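Long-range contact in phosphoacetylglucosamine mutase (PDB 4BJU), which probably interconverts N-acetylglucosamine 6-phosphate and N-acetylglucosamine 1-phosphate, a step toward UDP-N-acetylglucosamine: residues Arg302-Asp307 with Lys447-Thr452. Numbering follows the deposited sequence.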
loop_
_atom_site.group_PDB
_atom_site.type_symbol
_atom_site.label_atom_id
_atom_site.label_comp_id
_atom_site.label_asym_id
_atom_site.label_seq_id
_atom_site.Cartn_x
_atom_site.Cartn_y
_atom_site.Cartn_z
ATOM N N ARG A 302 9.310 17.706 -11.577
ATOM C CA ARG A 302 9.908 16.395 -11.762
ATOM C C ARG A 302 9.438 15.395 -10.719
ATOM O O ARG A 302 9.756 15.524 -9.539
ATOM C CB ARG A 302 11.433 16.494 -11.792
ATOM C CG ARG A 302 12.026 16.238 -13.173
ATOM C CD ARG A 302 12.219 17.468 -14.042
ATOM N NE ARG A 302 11.881 17.098 -15.416
ATOM C CZ ARG A 302 12.191 17.771 -16.521
ATOM N NH1 ARG A 302 12.896 18.892 -16.476
ATOM N NH2 ARG A 302 11.795 17.298 -17.692
ATOM N N LEU A 303 8.673 14.406 -11.174
ATOM C CA LEU A 303 8.170 13.319 -10.323
ATOM C C LEU A 303 9.204 12.232 -10.040
ATOM O O LEU A 303 9.927 11.810 -10.931
ATOM C CB LEU A 303 6.919 12.677 -10.927
ATOM C CG LEU A 303 6.151 11.706 -10.006
ATOM C CD1 LEU A 303 5.581 12.411 -8.780
ATOM C CD2 LEU A 303 5.045 10.978 -10.740
ATOM N N LEU A 304 9.249 11.793 -8.779
ATOM C CA LEU A 304 10.037 10.636 -8.351
ATOM C C LEU A 304 9.090 9.651 -7.644
ATOM O O LEU A 304 8.878 9.723 -6.435
ATOM C CB LEU A 304 11.206 11.070 -7.460
ATOM C CG LEU A 304 12.317 11.878 -8.160
ATOM C CD1 LEU A 304 12.912 12.948 -7.248
ATOM C CD2 LEU A 304 13.416 10.983 -8.714
ATOM N N ASP A 305 8.493 8.752 -8.422
ATOM C CA ASP A 305 7.378 7.962 -7.933
ATOM C C ASP A 305 7.860 6.665 -7.260
ATOM O O ASP A 305 9.049 6.524 -6.979
ATOM C CB ASP A 305 6.363 7.710 -9.066
ATOM C CG ASP A 305 6.901 6.789 -10.167
ATOM O OD1 ASP A 305 7.996 6.223 -10.005
ATOM O OD2 ASP A 305 6.215 6.626 -11.203
ATOM N N GLY A 306 6.936 5.741 -7.007
ATOM C CA GLY A 306 7.237 4.472 -6.343
ATOM C C GLY A 306 8.378 3.680 -6.963
ATOM O O GLY A 306 9.219 3.138 -6.256
ATOM N N ASP A 307 8.414 3.607 -8.284
ATOM C CA ASP A 307 9.480 2.880 -8.966
ATOM C C ASP A 307 10.856 3.533 -8.749
ATOM O O ASP A 307 11.834 2.846 -8.431
ATOM C CB ASP A 307 9.151 2.718 -10.448
ATOM C CG ASP A 307 7.969 1.786 -10.683
ATOM O OD1 ASP A 307 7.843 0.764 -9.964
ATOM O OD2 ASP A 307 7.173 2.063 -11.601
ATOM N N LYS A 447 18.141 15.916 -7.944
ATOM C CA LYS A 447 18.508 15.876 -9.365
ATOM C C LYS A 447 19.483 14.741 -9.737
ATOM O O LYS A 447 19.355 14.158 -10.811
ATOM C CB LYS A 447 18.904 17.254 -9.933
ATOM C CG LYS A 447 20.152 17.906 -9.358
ATOM C CD LYS A 447 20.565 19.095 -10.225
ATOM C CE LYS A 447 21.270 20.184 -9.419
ATOM N NZ LYS A 447 21.796 21.309 -10.265
ATOM N N GLU A 448 20.409 14.405 -8.836
ATOM C CA GLU A 448 21.279 13.242 -9.041
ATOM C C GLU A 448 20.510 11.911 -9.017
ATOM O O GLU A 448 20.821 11.008 -9.792
ATOM C CB GLU A 448 22.439 13.227 -8.048
ATOM C CG GLU A 448 23.476 14.313 -8.288
ATOM C CD GLU A 448 24.388 14.547 -7.092
ATOM O OE1 GLU A 448 23.918 15.087 -6.065
ATOM O OE2 GLU A 448 25.582 14.198 -7.185
ATOM N N TRP A 449 19.512 11.805 -8.137
ATOM C CA TRP A 449 18.603 10.644 -8.088
ATOM C C TRP A 449 17.785 10.466 -9.373
ATOM O O TRP A 449 17.706 9.367 -9.908
ATOM C CB TRP A 449 17.689 10.741 -6.852
ATOM C CG TRP A 449 16.614 9.666 -6.681
ATOM C CD1 TRP A 449 16.531 8.443 -7.315
ATOM C CD2 TRP A 449 15.495 9.720 -5.777
ATOM N NE1 TRP A 449 15.417 7.757 -6.867
ATOM C CE2 TRP A 449 14.772 8.515 -5.926
ATOM C CE3 TRP A 449 15.031 10.679 -4.860
ATOM C CZ2 TRP A 449 13.616 8.244 -5.195
ATOM C CZ3 TRP A 449 13.875 10.408 -4.135
ATOM C CH2 TRP A 449 13.186 9.197 -4.299
ATOM N N LEU A 450 17.172 11.541 -9.857
ATOM C CA LEU A 450 16.470 11.526 -11.154
ATOM C C LEU A 450 17.405 11.173 -12.307
ATOM O O LEU A 450 17.008 10.478 -13.238
ATOM C CB LEU A 450 15.819 12.890 -11.428
ATOM C CG LEU A 450 14.627 13.096 -12.397
ATOM C CD1 LEU A 450 15.059 13.612 -13.755
ATOM C CD2 LEU A 450 13.685 11.899 -12.531
ATOM N N ALA A 451 18.642 11.656 -12.250
ATOM C CA ALA A 451 19.607 11.407 -13.333
ATOM C C ALA A 451 20.049 9.941 -13.437
ATOM O O ALA A 451 20.641 9.560 -14.447
ATOM C CB ALA A 451 20.823 12.320 -13.205
ATOM N N THR A 452 19.731 9.140 -12.412
ATOM C CA THR A 452 20.160 7.737 -12.293
ATOM C C THR A 452 19.844 6.859 -13.527
ATOM O O THR A 452 20.629 6.004 -13.903
ATOM C CB THR A 452 19.653 7.092 -10.975
ATOM O OG1 THR A 452 20.115 5.740 -10.892
ATOM C CG2 THR A 452 18.127 7.077 -10.902
#
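The indole NE1 of W449 donates a hydrogen bond to the backbone O of R308, in the first turn of helix 306-323, while the ring lies against L304. In this alpha/beta fold of the phosphohexomutase family, the short helix 446-450 packs on 301-304, an outermost strand of its sheet, and on the helix that follows it. Tryptophan suits the place because one group provides both a broad apolar face and an N-H for that carbonyl. With CG anti to the backbone N (chi1 176°), the indole reaches across to L304, whose CD2 sits over the five-membered ring, 3.9 Å from its centroid and 12° off the normal, a CH-pi contact. The forked end of leucine sets its other methyl, CD1 of L304, above W449 CE3, 3.9 Å away, at the rim of the six-membered ring. D305, the N-cap of helix 306-323, is a short acceptor that takes a weak hydrogen bond at OD1 from D307 N (3.2 Å); its OD2 forms a salt bridge with K263. The aliphatic stem of R302 crosses branched, apolar L450 nearly at a right angle, R302 CG 4.1 Å from L450 CD1, while its charged NH1 forms a salt bridge with OD2 of D296. L450 CD2 lies 3.9 Å from L304 CD2.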